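Local coordinates for acetaldehyde dehydrogenase (Acetylating) (Geobacillus thermoglucosidasius, PDB 5J78), which catalyses the reversible, NAD-linked and coenzyme A-dependent conversion of acetaldehyde to acetyl-CoA, at residues T93-F98 against K265-G270; N206-M209 against L213-V216. One frame throughout, in Å; residues are numbered along the deposited sequence.

Interaction 1: T93-F98 against K265-G270; sequences TLKNLF and KTFDYG. With ACT (acetate ion), chain I.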
loop_
_atom_site.group_PDB
_atom_site.type_symbol
_atom_site.label_atom_id
_atom_site.label_comp_id
_atom_site.label_asym_id
_atom_site.label_seq_id
_atom_site.Cartn_x
_atom_site.Cartn_y
_atom_site.Cartn_z
ATOM N N THR A 93 -0.957 27.998 -31.642
ATOM C CA THR A 93 -2.182 28.753 -31.916
ATOM C C THR A 93 -3.095 27.898 -32.806
ATOM O O THR A 93 -4.302 27.820 -32.584
ATOM C CB THR A 93 -1.887 30.142 -32.591
ATOM O OG1 THR A 93 -1.131 30.978 -31.696
ATOM C CG2 THR A 93 -3.179 30.866 -32.915
ATOM N N LEU A 94 -2.499 27.262 -33.808
ATOM C CA LEU A 94 -3.201 26.342 -34.688
ATOM C C LEU A 94 -3.763 25.150 -33.916
ATOM O O LEU A 94 -4.885 24.710 -34.164
ATOM C CB LEU A 94 -2.273 25.834 -35.783
ATOM C CG LEU A 94 -1.890 26.844 -36.859
ATOM C CD1 LEU A 94 -0.841 26.252 -37.801
ATOM C CD2 LEU A 94 -3.124 27.284 -37.640
ATOM N N LYS A 95 -2.962 24.629 -32.996
ATOM C CA LYS A 95 -3.391 23.551 -32.127
ATOM C C LYS A 95 -4.630 23.970 -31.319
ATOM O O LYS A 95 -5.586 23.205 -31.226
ATOM C CB LYS A 95 -2.240 23.129 -31.204
ATOM C CG LYS A 95 -2.392 21.727 -30.621
ATOM C CD LYS A 95 -1.370 21.406 -29.541
ATOM C CE LYS A 95 0.080 21.484 -30.037
ATOM N NZ LYS A 95 0.997 21.245 -28.856
ATOM N N ASN A 96 -4.642 25.186 -30.762
ATOM C CA ASN A 96 -5.805 25.649 -30.006
ATOM C C ASN A 96 -7.022 25.813 -30.906
ATOM O O ASN A 96 -8.155 25.566 -30.475
ATOM C CB ASN A 96 -5.522 26.976 -29.279
ATOM C CG ASN A 96 -4.590 26.806 -28.089
ATOM O OD1 ASN A 96 -4.550 25.752 -27.466
ATOM N ND2 ASN A 96 -3.852 27.851 -27.762
ATOM N N LEU A 97 -6.781 26.237 -32.146
ATOM C CA LEU A 97 -7.851 26.460 -33.106
ATOM C C LEU A 97 -8.421 25.123 -33.577
ATOM O O LEU A 97 -9.598 25.031 -33.930
ATOM C CB LEU A 97 -7.345 27.287 -34.295
ATOM C CG LEU A 97 -7.075 28.777 -34.046
ATOM C CD1 LEU A 97 -6.459 29.381 -35.263
ATOM C CD2 LEU A 97 -8.382 29.498 -33.677
ATOM N N PHE A 98 -7.585 24.087 -33.575
ATOM C CA PHE A 98 -8.051 22.743 -33.879
ATOM C C PHE A 98 -9.078 22.341 -32.820
ATOM O O PHE A 98 -10.138 21.801 -33.141
ATOM C CB PHE A 98 -6.881 21.735 -33.943
ATOM C CG PHE A 98 -7.322 20.298 -33.979
ATOM C CD1 PHE A 98 -7.762 19.718 -35.155
ATOM C CD2 PHE A 98 -7.322 19.531 -32.817
ATOM C CE1 PHE A 98 -8.203 18.375 -35.177
ATOM C CE2 PHE A 98 -7.760 18.201 -32.832
ATOM C CZ PHE A 98 -8.202 17.631 -34.019
ATOM N N LYS A 265 5.812 16.494 -38.771
ATOM C CA LYS A 265 6.899 16.234 -37.820
ATOM C C LYS A 265 7.352 17.490 -37.089
ATOM O O LYS A 265 7.623 17.456 -35.886
ATOM C CB LYS A 265 8.087 15.593 -38.545
ATOM C CG LYS A 265 9.340 15.396 -37.705
ATOM C CD LYS A 265 9.050 14.648 -36.418
ATOM C CE LYS A 265 10.283 14.028 -35.882
ATOM N NZ LYS A 265 10.004 13.340 -34.582
ATOM N N THR A 266 7.428 18.604 -37.811
ATOM C CA THR A 266 7.944 19.830 -37.220
ATOM C C THR A 266 6.834 20.660 -36.579
ATOM O O THR A 266 7.096 21.713 -36.013
ATOM C CB THR A 266 8.701 20.683 -38.274
ATOM O OG1 THR A 266 7.791 21.143 -39.286
ATOM C CG2 THR A 266 9.814 19.852 -38.913
ATOM N N PHE A 267 5.594 20.185 -36.657
ATOM C CA PHE A 267 4.487 20.934 -36.078
ATOM C C PHE A 267 4.665 21.027 -34.561
ATOM O O PHE A 267 4.835 20.024 -33.869
ATOM C CB PHE A 267 3.144 20.292 -36.432
ATOM C CG PHE A 267 1.947 21.047 -35.900
ATOM C CD1 PHE A 267 1.407 22.113 -36.610
ATOM C CD2 PHE A 267 1.341 20.666 -34.710
ATOM C CE1 PHE A 267 0.287 22.811 -36.135
ATOM C CE2 PHE A 267 0.221 21.358 -34.218
ATOM C CZ PHE A 267 -0.302 22.440 -34.936
ATOM N N ASP A 268 4.643 22.258 -34.070
ATOM C CA ASP A 268 4.968 22.571 -32.686
ATOM C C ASP A 268 6.294 21.961 -32.243
ATOM O O ASP A 268 6.449 21.551 -31.089
ATOM C CB ASP A 268 3.841 22.103 -31.769
ATOM C CG ASP A 268 3.801 22.878 -30.467
ATOM O OD1 ASP A 268 4.186 24.070 -30.489
ATOM O OD2 ASP A 268 3.376 22.311 -29.433
ATOM N N TYR A 269 7.256 21.923 -33.162
ATOM C CA TYR A 269 8.527 21.235 -32.937
ATOM C C TYR A 269 8.377 19.787 -32.399
ATOM O O TYR A 269 9.177 19.346 -31.588
ATOM C CB TYR A 269 9.409 22.062 -31.986
ATOM C CG TYR A 269 9.806 23.416 -32.538
ATOM C CD1 TYR A 269 9.999 23.607 -33.907
ATOM C CD2 TYR A 269 9.993 24.502 -31.694
ATOM C CE1 TYR A 269 10.350 24.824 -34.408
ATOM C CE2 TYR A 269 10.363 25.736 -32.190
ATOM C CZ TYR A 269 10.539 25.880 -33.548
ATOM O OH TYR A 269 10.883 27.089 -34.049
ATOM N N GLY A 270 7.374 19.053 -32.876
ATOM C CA GLY A 270 7.306 17.606 -32.688
ATOM C C GLY A 270 6.742 17.107 -31.357
ATOM O O GLY A 270 7.009 15.964 -30.938
HETATM C C ACT I . -0.903 23.663 -26.832
HETATM O O ACT I . 0.203 23.111 -26.982
HETATM O OXT ACT I . -1.811 22.995 -26.366
HETATM C CH3 ACT I . -1.149 25.077 -27.252
#
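The ring of Phe267 meets helix 89-107 with its edge. Leu94 CB lies in the ring plane, 4.0 Å from CE1, and the backbone N of Lys95 sits near the same plane, 4.0 Å from CZ. Leu94 CD1 adds a second touch on CE1, and Lys95 CE lies 4.2 Å from Phe267 CE2, on the far side of CZ from CE1. With CG anti to the backbone N (chi1 -178°), Phe267 extends straight from its loop toward the helix.

Beyond the ring the contact turns ionic. Lys95 bends once, at chi3 (-60°), and crosses the Asp268 side chain at about a right angle, bringing NZ 2.7 Å from Asp268 OD2 in a salt bridge. The ammonium arrives from above the carboxylate, 41° out of its plane. NZ also donates to O of a bound acetate, probably from the crystallisation liquor, at 2.8 Å, and to Asn142 OD1, so three acceptors grip it. Lys92 NZ and Thr271 OG1 share OD2, while OD1 takes the backbone N of Asn88; the carboxylate is thus held at both oxygens.

Two overlapping beta turns present these residues: Thr266 O accepts from Tyr269 N and Phe267 O from Gly270 N; Asp268 and Tyr269 both have left-handed backbones. The loop leads from helix 254-265 to Cys273, oxidised to 3-sulfinoalanine in this crystal, consistent with the reactive cysteine loop of the aldehyde dehydrogenase fold, here packed against helix 89-107, which probably belongs to the coenzyme-binding half.

Interaction 2: N206-M209 against L213-V216; sequences NELM and LTDV. With MG (magnesium ion), chain H.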
loop_
_atom_site.group_PDB
_atom_site.type_symbol
_atom_site.label_atom_id
_atom_site.label_comp_id
_atom_site.label_asym_id
_atom_site.label_seq_id
_atom_site.Cartn_x
_atom_site.Cartn_y
_atom_site.Cartn_z
ATOM N N ASN A 206 -3.743 12.612 -6.605
ATOM C CA ASN A 206 -4.271 11.437 -5.934
ATOM C C ASN A 206 -5.691 11.670 -5.393
ATOM O O ASN A 206 -6.595 10.838 -5.559
ATOM C CB ASN A 206 -3.320 11.040 -4.808
ATOM C CG ASN A 206 -3.717 9.747 -4.134
ATOM O OD1 ASN A 206 -3.589 8.659 -4.708
ATOM N ND2 ASN A 206 -4.187 9.852 -2.901
ATOM N N GLU A 207 -5.887 12.820 -4.760
ATOM C CA GLU A 207 -7.185 13.166 -4.209
ATOM C C GLU A 207 -8.202 13.227 -5.342
ATOM O O GLU A 207 -9.285 12.680 -5.248
ATOM C CB GLU A 207 -7.113 14.514 -3.465
ATOM C CG GLU A 207 -8.386 14.895 -2.708
ATOM C CD GLU A 207 -8.625 14.060 -1.441
ATOM O OE1 GLU A 207 -7.705 13.341 -1.000
ATOM O OE2 GLU A 207 -9.739 14.134 -0.876
ATOM N N LEU A 208 -7.835 13.896 -6.422
ATOM C CA LEU A 208 -8.756 14.084 -7.541
ATOM C C LEU A 208 -9.146 12.753 -8.184
ATOM O O LEU A 208 -10.305 12.548 -8.562
ATOM C CB LEU A 208 -8.145 15.004 -8.600
ATOM C CG LEU A 208 -9.025 15.202 -9.834
ATOM C CD1 LEU A 208 -10.319 15.918 -9.486
ATOM C CD2 LEU A 208 -8.248 15.990 -10.883
ATOM N N MET A 209 -8.174 11.859 -8.316
ATOM C CA MET A 209 -8.413 10.585 -8.977
ATOM C C MET A 209 -9.271 9.637 -8.117
ATOM O O MET A 209 -10.036 8.859 -8.667
ATOM C CB MET A 209 -7.089 9.905 -9.337
ATOM C CG MET A 209 -6.373 10.523 -10.531
ATOM S SD MET A 209 -5.059 9.453 -11.113
ATOM C CE MET A 209 -4.431 10.466 -12.455
ATOM N N LEU A 213 -16.590 11.844 -5.029
ATOM C CA LEU A 213 -17.366 12.583 -6.026
ATOM C C LEU A 213 -16.829 12.538 -7.468
ATOM O O LEU A 213 -17.523 12.958 -8.399
ATOM C CB LEU A 213 -17.483 14.057 -5.596
ATOM C CG LEU A 213 -18.234 14.292 -4.285
ATOM C CD1 LEU A 213 -18.206 15.782 -3.927
ATOM C CD2 LEU A 213 -19.673 13.763 -4.366
ATOM N N THR A 214 -15.617 12.039 -7.677
ATOM C CA THR A 214 -15.077 11.949 -9.039
ATOM C C THR A 214 -15.719 10.756 -9.771
ATOM O O THR A 214 -15.747 9.648 -9.232
ATOM C CB THR A 214 -13.544 11.801 -9.009
ATOM O OG1 THR A 214 -12.969 13.031 -8.566
ATOM C CG2 THR A 214 -12.986 11.435 -10.360
ATOM N N ASP A 215 -16.220 10.962 -10.990
ATOM C CA ASP A 215 -16.954 9.901 -11.694
ATOM C C ASP A 215 -16.169 9.180 -12.789
ATOM O O ASP A 215 -16.251 7.958 -12.921
ATOM C CB ASP A 215 -18.221 10.482 -12.303
ATOM C CG ASP A 215 -19.213 10.852 -11.256
ATOM O OD1 ASP A 215 -19.553 9.964 -10.435
ATOM O OD2 ASP A 215 -19.596 12.035 -11.202
ATOM N N VAL A 216 -15.452 9.948 -13.593
ATOM C CA VAL A 216 -14.589 9.405 -14.647
ATOM C C VAL A 216 -13.305 10.226 -14.708
ATOM O O VAL A 216 -13.329 11.451 -14.540
ATOM C CB VAL A 216 -15.293 9.403 -16.005
ATOM C CG1 VAL A 216 -14.394 8.818 -17.077
ATOM C CG2 VAL A 216 -16.607 8.578 -15.912
HETATM MG MG MG H . -20.215 9.519 -8.395
HETATM O O HOH W 1 -18.398 8.618 -7.895
HETATM O O HOH W 2 -22.047 10.089 -9.148
#
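The end of a helix and the loop into the next strand meet where Leu208 touches Thr214, at the close of a beta-alpha-beta crossover in which helix 202-210 connects strand 194-196 to strand 216-219. The hydroxyl of Thr214 donates to the main-chain O of Leu208, with OG1 and O 2.7 Å apart. It comes in the carbonyl plane, at a C=O...donor angle of 153°, and so supplies a partner to a carbonyl in the last turn of the helix. Thr214 places OG1 there because that atom stands beside its own backbone N, anti to the carbonyl carbon (chi1 -70°). CG2 of Thr214 flanks the same carbonyl, 3.4 Å from Leu208 O. Leu208 adds its side chain, which crosses that of Thr214 at about a right angle and brings CD1 to 4.0 Å from OG1.

The mixed sheet beneath, whose strands 124-138, 160-165, 194-196 and 216-219 run parallel, is consistent with the Rossmann-like coenzyme domain of aldehyde dehydrogenases: Leu208 rests on Ala135, Val162 and Ser164 of two neighbouring strands, and Thr214 also lies on Ala135. Thr214 meets Leu40 of helix 28-51 as well.

One residue on, Asp215 binds a magnesium ion through a single carboxylate oxygen, OD1, at 2.2 Å; the other, OD2, takes the backbone N of Ile133. Waters 1 and 2, each 2.1 Å from the magnesium, stand nearly opposite one another across the ion, with OD1 almost at right angles to water 1. Water 1 donates back to Thr214 O at 3.1 Å, tying the metal shell to the backbone; the amine of Lys234 reaches the same carbonyl.

Both contacts are buried, but interaction 1 lies nearer the chain's centre, about 12 Å from it against 21 Å for interaction 2, and on the opposite side of it. They share no helix or strand, and about 20 Å separates their nearest atoms. Interaction 1 bridges distant sequence, setting a helix against a loop that leads into strand 276-282 of the seven-stranded parallel sheet, and relies on charge plus an aromatic edge. Interaction 2, nested within that long chain excursion, is local: a helix end joined to the loop that follows it by one hydroxyl-to-carbonyl bond, with the metal beside it rather than between the segments. Each also has residues touching the second subunit.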